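Local coordinates for protein tyrosine phosphatase (Orf virus, PDB 5NCR) that acts as a tyrosine phosphatase with triple substrate specificity and probably helps the virus blunt the host interferon response, at residues Thr29-Thr32 with Asp33-Leu37; Val95-Leu98 with Ala99-Ala103; His111-Gly115 with Val116-Gly120. The protein carries 2 engineered substitutions. All coordinates share one frame; numbering follows the deposited sequence.

The three contacts show how a phosphatase domain builds a phosphate-binding loop upon a strand-and-helix framework. Contact 3 (111-120) is that loop, holding the bound phosphate ion. Contact 1 (29-37) is a hairpin at the edge of the sheet, its centre about 14 Å from that of contact 3; Leu37 CD1 packs 3.4 Å from Ser119 OG behind the phosphate site. Contact 2 (95-103), a helix end, joins the other end of the hairpin, where Glu102 OE1 probably accepts hydrogen bonds from Thr32 OG1 at 2.5 Å and His34 N at 3.1 Å. Contacts 2 and 3 do not touch: their nearest atoms are about 7 Å apart.

Contact 1. Residues Thr29-Thr32 with Asp33-Leu37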
ATOM      1  N   THR B  29      -4.006  20.842 -13.556  1.00 29.46           N
ATOM      2  CA  THR B  29      -2.749  20.150 -13.299  1.00 28.63           C
ATOM      3  C   THR B  29      -2.322  19.523 -14.611  1.00 30.16           C
ATOM      4  O   THR B  29      -3.060  18.784 -15.228  1.00 27.25           O
ATOM      5  CB  THR B  29      -2.918  19.111 -12.167  1.00 38.98           C
ATOM      6  OG1 THR B  29      -3.411  19.773 -11.004  1.00 41.14           O
ATOM      7  CG2 THR B  29      -1.621  18.374 -11.830  1.00 39.87           C
ATOM      8  N   ARG B  30      -1.114  19.819 -15.012  1.00 29.17           N
ATOM      9  CA  ARG B  30      -0.507  19.317 -16.212  1.00 29.78           C
ATOM     10  C   ARG B  30       0.058  17.935 -15.840  1.00 35.50           C
ATOM     11  O   ARG B  30       0.932  17.838 -14.984  1.00 37.24           O
ATOM     12  CB  ARG B  30       0.585  20.315 -16.607  1.00 27.14           C
ATOM     13  CG  ARG B  30       1.144  20.133 -17.966  1.00 32.72           C
ATOM     14  CD  ARG B  30       2.244  21.143 -18.189  1.00 45.65           C
ATOM     15  NE  ARG B  30       3.550  20.500 -18.344  1.00 65.21           N
ATOM     16  CZ  ARG B  30       4.714  21.141 -18.327  1.00 89.87           C
ATOM     17  NH1 ARG B  30       4.753  22.460 -18.167  1.00 81.42           N
ATOM     18  NH2 ARG B  30       5.849  20.467 -18.450  1.00 80.91           N
ATOM     19  N   LEU B  31      -0.494  16.869 -16.422  1.00 32.26           N
ATOM     20  CA  LEU B  31      -0.085  15.481 -16.137  1.00 32.15           C
ATOM     21  C   LEU B  31       1.102  15.060 -16.993  1.00 35.68           C
ATOM     22  O   LEU B  31       1.982  14.324 -16.517  1.00 34.91           O
ATOM     23  CB  LEU B  31      -1.238  14.496 -16.353  1.00 31.83           C
ATOM     24  CG  LEU B  31      -2.550  14.734 -15.603  1.00 36.41           C
ATOM     25  CD1 LEU B  31      -3.721  14.185 -16.401  1.00 35.76           C
ATOM     26  CD2 LEU B  31      -2.505  14.164 -14.192  1.00 37.84           C
ATOM     27  N   THR B  32       1.071  15.443 -18.279  1.00 30.86           N
ATOM     28  CA  THR B  32       2.153  15.250 -19.246  1.00 33.20           C
ATOM     29  C   THR B  32       2.323  16.581 -19.966  1.00 38.91           C
ATOM     30  O   THR B  32       1.462  17.448 -19.813  1.00 37.75           O
ATOM     31  CB  THR B  32       1.866  14.123 -20.256  1.00 33.48           C
ATOM     32  OG1 THR B  32       0.680  14.433 -20.953  1.00 28.87           O
ATOM     33  CG2 THR B  32       1.745  12.775 -19.608  1.00 28.93           C
ATOM     34  N   ASP B  33       3.351  16.717 -20.820  1.00 37.64           N
ATOM     35  CA  ASP B  33       3.580  17.946 -21.571  1.00 40.37           C
ATOM     36  C   ASP B  33       2.312  18.509 -22.249  1.00 43.49           C
ATOM     37  O   ASP B  33       2.140  19.726 -22.257  1.00 44.30           O
ATOM     38  CB  ASP B  33       4.702  17.766 -22.593  1.00 45.64           C
ATOM     39  CG  ASP B  33       6.101  17.870 -22.015  1.00 66.72           C
ATOM     40  OD1 ASP B  33       6.528  16.922 -21.318  1.00 68.85           O
ATOM     41  OD2 ASP B  33       6.763  18.904 -22.246  1.00 77.75           O
ATOM     42  N   HIS B  34       1.393  17.650 -22.742  1.00 38.09           N
ATOM     43  CA  HIS B  34       0.190  18.156 -23.411  1.00 37.12           C
ATOM     44  C   HIS B  34      -1.150  17.758 -22.773  1.00 35.30           C
ATOM     45  O   HIS B  34      -2.177  18.244 -23.226  1.00 34.76           O
ATOM     46  CB  HIS B  34       0.209  17.782 -24.904  1.00 40.00           C
ATOM     47  CG  HIS B  34       1.517  18.095 -25.565  1.00 46.58           C
ATOM     48  ND1 HIS B  34       1.920  19.423 -25.737  1.00 50.60           N
ATOM     49  CD2 HIS B  34       2.499  17.290 -26.020  1.00 49.95           C
ATOM     50  CE1 HIS B  34       3.112  19.379 -26.303  1.00 52.02           C
ATOM     51  NE2 HIS B  34       3.512  18.129 -26.495  1.00 52.07           N
ATOM     52  N   VAL B  35      -1.171  16.900 -21.748  1.00 28.19           N
ATOM     53  CA  VAL B  35      -2.447  16.513 -21.122  1.00 25.03           C
ATOM     54  C   VAL B  35      -2.607  17.194 -19.754  1.00 24.42           C
ATOM     55  O   VAL B  35      -1.712  17.159 -18.930  1.00 22.80           O
ATOM     56  CB  VAL B  35      -2.697  14.984 -21.076  1.00 28.28           C
ATOM     57  CG1 VAL B  35      -4.067  14.647 -20.466  1.00 25.69           C
ATOM     58  CG2 VAL B  35      -2.561  14.386 -22.468  1.00 29.56           C
ATOM     59  N   TYR B  36      -3.754  17.848 -19.555  1.00 19.72           N
ATOM     60  CA  TYR B  36      -4.100  18.585 -18.352  1.00 18.66           C
ATOM     61  C   TYR B  36      -5.370  18.018 -17.753  1.00 23.26           C
ATOM     62  O   TYR B  36      -6.245  17.519 -18.473  1.00 21.08           O
ATOM     63  CB  TYR B  36      -4.302  20.079 -18.673  1.00 21.09           C
ATOM     64  CG  TYR B  36      -3.082  20.816 -19.193  1.00 24.97           C
ATOM     65  CD1 TYR B  36      -2.638  20.637 -20.500  1.00 28.59           C
ATOM     66  CD2 TYR B  36      -2.437  21.768 -18.416  1.00 26.31           C
ATOM     67  CE1 TYR B  36      -1.556  21.356 -21.002  1.00 29.99           C
ATOM     68  CE2 TYR B  36      -1.363  22.501 -18.911  1.00 28.50           C
ATOM     69  CZ  TYR B  36      -0.911  22.276 -20.194  1.00 36.70           C
ATOM     70  OH  TYR B  36       0.157  22.995 -20.680  1.00 42.42           O
ATOM     71  N   LEU B  37      -5.444  18.081 -16.423  1.00 21.95           N
ATOM     72  CA  LEU B  37      -6.562  17.629 -15.612  1.00 22.31           C
ATOM     73  C   LEU B  37      -7.155  18.876 -14.976  1.00 27.15           C
ATOM     74  O   LEU B  37      -6.420  19.668 -14.412  1.00 26.94           O
ATOM     75  CB  LEU B  37      -6.062  16.620 -14.542  1.00 21.16           C
ATOM     76  CG  LEU B  37      -7.017  16.177 -13.436  1.00 25.76           C
ATOM     77  CD1 LEU B  37      -8.283  15.597 -14.012  1.00 24.84           C
ATOM     78  CD2 LEU B  37      -6.372  15.112 -12.560  1.00 27.59           C
TER
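A beta hairpin at the edge of the sheet joins Thr29 and Arg30 to Leu37 and Tyr36 through a short turn. Thr29 and Leu37 form a hydrogen-bonded antiparallel pair: Thr29 N gives to Leu37 O at 2.8 Å, and Leu37 N returns an equally short bond to Thr29 O. Arg30 and Tyr36, the next pair, are non-hydrogen-bonded, and their side chains run alongside each other on the same face. The aliphatic part of Arg30 lies over one face of the Tyr36 ring as a CH-pi contact, with CG 3.9 Å from the ring centroid and 23° off its normal. With CB already near CE2, the anti placement of CG to the backbone N (chi1 -168°) carries CG and CD along the ring toward CZ and OH. A bend at chi3 then turns the guanidinium so that its plane lies 64° from the ring. Toward the turn the pairing opens into a classic beta bulge, in which Leu31 and Thr32 both face Val35. Val35 O accepts Leu31 N at 2.8 Å and, weakly, Thr32 N at 3.3 Å. The Leu31 CD1 methyl reaches Leu37 CB at 3.9 Å and Val35 CG1 at 4.1 Å, where Leu31 also packs on Ala123 of helix 118-134 and Ile154 of helix 140-158. Thr32 and Val35 extend side by side, the threonine OG1 lying 3.4 Å from Val35 CB while its hydroxyl is engaged by Glu102. Thr29 OG1 on the outer strand is hydrogen-bonded to Arg158; on the inner strand the Tyr36 ring meets Phe55 edge-to-face.

Contact 2. Residues Val95-Leu98 with Ala99-Ala103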
ATOM      1  N   VAL B  95      -7.541   6.314 -23.079  1.00 21.09           N
ATOM      2  CA  VAL B  95      -6.074   6.404 -22.920  1.00 20.83           C
ATOM      3  C   VAL B  95      -5.367   6.444 -24.284  1.00 27.39           C
ATOM      4  O   VAL B  95      -4.368   7.147 -24.438  1.00 28.42           O
ATOM      5  CB  VAL B  95      -5.475   5.328 -21.967  1.00 22.17           C
ATOM      6  CG1 VAL B  95      -6.100   5.427 -20.581  1.00 20.90           C
ATOM      7  CG2 VAL B  95      -5.614   3.923 -22.529  1.00 22.57           C
ATOM      8  N   LYS B  96      -5.891   5.700 -25.269  1.00 26.30           N
ATOM      9  CA  LYS B  96      -5.350   5.684 -26.625  1.00 27.43           C
ATOM     10  C   LYS B  96      -5.533   7.051 -27.269  1.00 32.20           C
ATOM     11  O   LYS B  96      -4.586   7.576 -27.864  1.00 32.99           O
ATOM     12  CB  LYS B  96      -6.010   4.578 -27.458  1.00 32.07           C
ATOM     13  CG  LYS B  96      -5.227   4.255 -28.726  1.00 42.95           C
ATOM     14  CD  LYS B  96      -5.842   3.121 -29.533  1.00 54.09           C
ATOM     15  CE  LYS B  96      -5.085   2.894 -30.828  1.00 65.30           C
ATOM     16  NZ  LYS B  96      -5.368   3.944 -31.852  1.00 78.02           N
ATOM     17  N   LEU B  97      -6.714   7.671 -27.072  1.00 28.96           N
ATOM     18  CA  LEU B  97      -7.021   9.014 -27.577  1.00 28.68           C
ATOM     19  C   LEU B  97      -6.063  10.060 -26.955  1.00 31.69           C
ATOM     20  O   LEU B  97      -5.532  10.898 -27.676  1.00 32.51           O
ATOM     21  CB  LEU B  97      -8.504   9.375 -27.284  1.00 27.89           C
ATOM     22  CG  LEU B  97      -8.965  10.853 -27.458  1.00 31.85           C
ATOM     23  CD1 LEU B  97      -8.844  11.311 -28.873  1.00 33.63           C
ATOM     24  CD2 LEU B  97     -10.374  11.027 -26.983  1.00 32.61           C
ATOM     25  N   LEU B  98      -5.867  10.019 -25.630  1.00 27.14           N
ATOM     26  CA  LEU B  98      -4.971  10.954 -24.948  1.00 25.67           C
ATOM     27  C   LEU B  98      -3.522  10.780 -25.397  1.00 31.57           C
ATOM     28  O   LEU B  98      -2.833  11.777 -25.626  1.00 32.33           O
ATOM     29  CB  LEU B  98      -5.116  10.861 -23.424  1.00 23.27           C
ATOM     30  CG  LEU B  98      -6.484  11.289 -22.854  1.00 23.72           C
ATOM     31  CD1 LEU B  98      -6.573  11.004 -21.383  1.00 22.28           C
ATOM     32  CD2 LEU B  98      -6.803  12.759 -23.145  1.00 22.55           C
ATOM     33  N   ALA B  99      -3.088   9.524 -25.610  1.00 28.07           N
ATOM     34  CA  ALA B  99      -1.741   9.238 -26.109  1.00 30.99           C
ATOM     35  C   ALA B  99      -1.548   9.794 -27.556  1.00 38.09           C
ATOM     36  O   ALA B  99      -0.474  10.311 -27.879  1.00 38.95           O
ATOM     37  CB  ALA B  99      -1.472   7.743 -26.076  1.00 32.07           C
ATOM     38  N   ARG B 100      -2.599   9.717 -28.401  1.00 34.85           N
ATOM     39  CA  ARG B 100      -2.575  10.228 -29.773  1.00 37.10           C
ATOM     40  C   ARG B 100      -2.491  11.765 -29.763  1.00 40.04           C
ATOM     41  O   ARG B 100      -1.731  12.336 -30.553  1.00 42.07           O
ATOM     42  CB  ARG B 100      -3.815   9.755 -30.555  1.00 38.52           C
ATOM     43  CG  ARG B 100      -3.635   9.742 -32.067  1.00 59.46           C
ATOM     44  CD  ARG B 100      -4.963   9.675 -32.816  1.00 73.72           C
ATOM     45  NE  ARG B 100      -5.565  11.004 -32.999  1.00 79.89           N
ATOM     46  CZ  ARG B 100      -6.786  11.342 -32.593  1.00 93.62           C
ATOM     47  NH1 ARG B 100      -7.561  10.454 -31.987  1.00 83.75           N
ATOM     48  NH2 ARG B 100      -7.243  12.574 -32.792  1.00 79.66           N
ATOM     49  N   LEU B 101      -3.267  12.433 -28.877  1.00 33.23           N
ATOM     50  CA  LEU B 101      -3.261  13.902 -28.770  1.00 32.58           C
ATOM     51  C   LEU B 101      -1.894  14.405 -28.272  1.00 35.35           C
ATOM     52  O   LEU B 101      -1.384  15.391 -28.788  1.00 35.60           O
ATOM     53  CB  LEU B 101      -4.422  14.421 -27.889  1.00 30.74           C
ATOM     54  CG  LEU B 101      -5.843  14.090 -28.389  1.00 34.21           C
ATOM     55  CD1 LEU B 101      -6.901  14.321 -27.324  1.00 32.11           C
ATOM     56  CD2 LEU B 101      -6.189  14.844 -29.657  1.00 40.08           C
ATOM     57  N   GLU B 102      -1.293  13.677 -27.308  1.00 32.33           N
ATOM     58  CA  GLU B 102       0.030  13.919 -26.742  1.00 33.13           C
ATOM     59  C   GLU B 102       1.085  13.807 -27.850  1.00 41.33           C
ATOM     60  O   GLU B 102       1.902  14.716 -27.996  1.00 42.22           O
ATOM     61  CB  GLU B 102       0.321  12.903 -25.612  1.00 33.43           C
ATOM     62  CG  GLU B 102       1.647  13.104 -24.883  1.00 46.11           C
ATOM     63  CD  GLU B 102       1.729  14.337 -24.006  1.00 76.75           C
ATOM     64  OE1 GLU B 102       0.682  14.748 -23.464  1.00 83.92           O
ATOM     65  OE2 GLU B 102       2.834  14.912 -23.888  1.00 77.88           O
ATOM     66  N   ALA B 103       1.048  12.705 -28.639  1.00 39.83           N
ATOM     67  CA  ALA B 103       1.965  12.465 -29.759  1.00 42.69           C
ATOM     68  C   ALA B 103       1.861  13.573 -30.826  1.00 48.40           C
ATOM     69  O   ALA B 103       2.888  14.023 -31.337  1.00 50.36           O
ATOM     70  CB  ALA B 103       1.696  11.105 -30.381  1.00 43.81           C
TER
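The carbonyls of Val95 to Leu98 accept the amides of Ala99 to Glu102 in four successive i to i+4 hydrogen bonds, from Ala99 N to Val95 O at 2.9 Å to Glu102 N to Leu98 O at 3.0 Å. This regular ladder sets the side chains of the last turns of the helix in rows. Leu97 carries much of the side-chain contact: with CG anti to the backbone N (chi1 167°), its CD1 methyl meets two neighbours on the next turn. One is Leu101, whose CD1 lies 3.9 Å from Leu97 CD1, the two chains slanting across each other. The other is Arg100, whose NH1 stands 3.5 Å from the same methyl after the arginine chain bends at chi3; NE of that arginine makes a salt bridge with Glu104. Leu101 CG also lies 3.3 Å from Leu97 O, the carbonyl that accepts its own amide. In the alpha/beta fold of the dual-specificity phosphatases, a helix such as 90-103 packs against the central parallel strands. Here Leu98 and Leu101 supply the inward-facing surface: Leu98 touches Val59 and Val110 of two neighbouring strands as well as Tyr126 of helix 118-134, while Leu101 rests on Cys57 and Thr108. Between themselves these two leucines meet more distantly, Leu98 CD2 lying 4.5 Å from Leu101 CD1. The Ala99 methyl lies beside the backbone, CB 3.4 Å from Val95 O, and touches Tyr126. Glu102, with CB 3.3 Å from Leu98 O, folds at chi2, and its OE1 is hydrogen-bonded to Thr32 OG1 and His34 N of the hairpin.

Contact 3. Residues His111-Gly115 with Val116-Gly120; sequences HSVAG and VNRSG. Engineered in segment 111-115: Ser112 (natural residue Cys). With PO4 (phosphate ion), chain D; SO4 (sulfate ion), chain E.
Ser112 and Ser119 point at one another across the base of the phosphate-binding loop, while the Arg118 side chain bends round to meet the same anion at its flank. Ser112 is engineered, the natural residue being cysteine. Its OG sits between the backbone N and the carbonyl carbon (chi1 51°), a position in which three bonds grip it. Ser119 OG donates to it at 2.6 Å and Ser119 N at 3.0 Å, while it donates in turn to phosphate O3 at 2.6 Å. Arg118 approaches differently. Its chain bends at chi3 (-79°) and brings the guanidinium edge-on, so that the phosphorus of the phosphate and the sulfur of a sulfate both lie at its edge, in its plane. NE points almost straight at phosphate O4, 2.8 Å away at 177°, and NH2 reaches phosphate O1 at 2.9 Å. NH2 also donates to sulfate O3 at 2.8 Å; NH1 reaches the sulfate as well and is hydrogen-bonded to Leu79 O, which helps to fix the rotation of the group. Val113 flanks the guanidinium, its CG2 methyl 3.6 Å from Arg118 NH2. The backbone completes the cradle: the amides of Ala114, Val116, Asn117 and Arg118 all donate to the phosphate, and every one of its four oxygens is bound. Gly115, at positive phi, carries the turn between Ala114 and Val116, and its carbonyl is held by Arg158. This is the P-loop of the cysteine phosphatases, HCX5R in its natural form. Such a ring of donors probably stabilises the negative charge of a substrate phosphoryl group; the ion sits beside position 112, where this family carries its nucleophilic cysteine, consistent with its marking the substrate phosphoryl site.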
ATOM      1  N   HIS B 111     -11.639  17.102 -18.258  1.00 21.11           N
ATOM      2  CA  HIS B 111     -12.346  17.742 -17.145  1.00 20.05           C
ATOM      3  C   HIS B 111     -13.695  17.099 -16.825  1.00 25.33           C
ATOM      4  O   HIS B 111     -14.302  16.408 -17.648  1.00 23.91           O
ATOM      5  CB  HIS B 111     -12.497  19.265 -17.402  1.00 20.14           C
ATOM      6  CG  HIS B 111     -13.464  19.564 -18.503  1.00 24.23           C
ATOM      7  ND1 HIS B 111     -14.821  19.750 -18.247  1.00 26.50           N
ATOM      8  CD2 HIS B 111     -13.266  19.614 -19.843  1.00 26.18           C
ATOM      9  CE1 HIS B 111     -15.389  19.942 -19.429  1.00 26.08           C
ATOM     10  NE2 HIS B 111     -14.493  19.895 -20.416  1.00 26.65           N
ATOM     11  N   SER B 112     -14.144  17.351 -15.591  1.00 22.63           N
ATOM     12  CA  SER B 112     -15.428  16.950 -15.018  1.00 22.82           C
ATOM     13  C   SER B 112     -15.698  18.006 -13.953  1.00 26.63           C
ATOM     14  O   SER B 112     -14.787  18.728 -13.608  1.00 27.04           O
ATOM     15  CB  SER B 112     -15.385  15.521 -14.468  1.00 21.84           C
ATOM     16  OG  SER B 112     -14.287  15.327 -13.604  1.00 32.87           O
ATOM     17  N   VAL B 113     -16.916  18.127 -13.466  1.00 24.51           N
ATOM     18  CA  VAL B 113     -17.372  19.239 -12.613  1.00 25.39           C
ATOM     19  C   VAL B 113     -16.382  19.611 -11.491  1.00 28.61           C
ATOM     20  O   VAL B 113     -15.884  20.730 -11.505  1.00 28.95           O
ATOM     21  CB  VAL B 113     -18.812  19.030 -12.075  1.00 28.79           C
ATOM     22  CG1 VAL B 113     -19.242  20.201 -11.192  1.00 29.43           C
ATOM     23  CG2 VAL B 113     -19.791  18.851 -13.230  1.00 28.79           C
ATOM     24  N   ALA B 114     -16.093  18.691 -10.549  1.00 23.90           N
ATOM     25  CA  ALA B 114     -15.182  18.980  -9.438  1.00 22.60           C
ATOM     26  C   ALA B 114     -13.700  18.813  -9.823  1.00 26.02           C
ATOM     27  O   ALA B 114     -12.822  19.243  -9.077  1.00 26.12           O
ATOM     28  CB  ALA B 114     -15.518  18.079  -8.263  1.00 23.28           C
ATOM     29  N   GLY B 115     -13.432  18.187 -10.971  1.00 23.69           N
ATOM     30  CA  GLY B 115     -12.079  17.865 -11.410  1.00 22.86           C
ATOM     31  C   GLY B 115     -11.445  16.796 -10.524  1.00 24.73           C
ATOM     32  O   GLY B 115     -10.229  16.782 -10.318  1.00 22.99           O
ATOM     33  N   VAL B 116     -12.273  15.900  -9.989  1.00 21.14           N
ATOM     34  CA  VAL B 116     -11.829  14.883  -9.039  1.00 20.64           C
ATOM     35  C   VAL B 116     -11.988  13.446  -9.535  1.00 22.55           C
ATOM     36  O   VAL B 116     -10.980  12.747  -9.652  1.00 20.55           O
ATOM     37  CB  VAL B 116     -12.504  15.070  -7.637  1.00 23.09           C
ATOM     38  CG1 VAL B 116     -12.129  13.935  -6.668  1.00 21.81           C
ATOM     39  CG2 VAL B 116     -12.190  16.439  -7.035  1.00 22.68           C
ATOM     40  N   ASN B 117     -13.235  12.989  -9.757  1.00 20.67           N
ATOM     41  CA  ASN B 117     -13.496  11.581 -10.013  1.00 20.93           C
ATOM     42  C   ASN B 117     -13.549  11.118 -11.470  1.00 24.72           C
ATOM     43  O   ASN B 117     -12.799  10.217 -11.806  1.00 21.91           O
ATOM     44  CB  ASN B 117     -14.764  11.150  -9.297  1.00 20.37           C
ATOM     45  CG  ASN B 117     -14.641  11.259  -7.805  1.00 27.03           C
ATOM     46  OD1 ASN B 117     -15.429  11.931  -7.179  1.00 28.39           O
ATOM     47  ND2 ASN B 117     -13.673  10.632  -7.188  1.00 21.25           N
ATOM     48  N   ARG B 118     -14.422  11.682 -12.311  1.00 23.85           N
ATOM     49  CA  ARG B 118     -14.528  11.228 -13.713  1.00 24.15           C
ATOM     50  C   ARG B 118     -13.262  11.539 -14.502  1.00 26.55           C
ATOM     51  O   ARG B 118     -12.641  10.622 -15.045  1.00 25.64           O
ATOM     52  CB  ARG B 118     -15.806  11.770 -14.378  1.00 22.02           C
ATOM     53  CG  ARG B 118     -17.067  11.272 -13.661  1.00 25.81           C
ATOM     54  CD  ARG B 118     -18.298  12.073 -13.967  1.00 24.13           C
ATOM     55  NE  ARG B 118     -18.343  13.323 -13.219  1.00 28.48           N
ATOM     56  CZ  ARG B 118     -19.311  14.230 -13.317  1.00 32.25           C
ATOM     57  NH1 ARG B 118     -20.344  14.023 -14.123  1.00 22.32           N
ATOM     58  NH2 ARG B 118     -19.248  15.351 -12.622  1.00 19.18           N
ATOM     59  N   SER B 119     -12.824  12.799 -14.445  1.00 23.33           N
ATOM     60  CA  SER B 119     -11.603  13.256 -15.099  1.00 22.05           C
ATOM     61  C   SER B 119     -10.371  12.687 -14.405  1.00 23.06           C
ATOM     62  O   SER B 119      -9.389  12.379 -15.085  1.00 21.91           O
ATOM     63  CB  SER B 119     -11.553  14.779 -15.154  1.00 22.25           C
ATOM     64  OG  SER B 119     -11.652  15.312 -13.844  1.00 24.62           O
ATOM     65  N   GLY B 120     -10.417  12.580 -13.074  1.00 20.64           N
ATOM     66  CA  GLY B 120      -9.346  11.978 -12.294  1.00 21.52           C
ATOM     67  C   GLY B 120      -9.122  10.529 -12.736  1.00 25.07           C
ATOM     68  O   GLY B 120      -7.980  10.117 -12.929  1.00 21.90           O
TER
HETATM   69  P   PO4 D 201     -16.026  14.934 -10.537  1.00 26.53           P
HETATM   70  O1  PO4 D 201     -17.360  15.811 -10.487  1.00 29.12           O
HETATM   71  O2  PO4 D 201     -15.676  14.382  -9.084  1.00 35.54           O
HETATM   72  O3  PO4 D 201     -14.808  15.809 -11.083  1.00 28.14           O
HETATM   73  O4  PO4 D 201     -16.202  13.769 -11.474  1.00 24.85           O
HETATM   74  S   SO4 E 202     -22.905  16.430 -13.804  1.00 51.52           S
HETATM   75  O1  SO4 E 202     -24.219  15.953 -13.331  1.00 53.73           O
HETATM   76  O2  SO4 E 202     -22.997  17.857 -14.153  1.00 50.55           O
HETATM   77  O3  SO4 E 202     -21.932  16.224 -12.710  1.00 51.13           O
HETATM   78  O4  SO4 E 202     -22.496  15.676 -14.996  1.00 49.45           O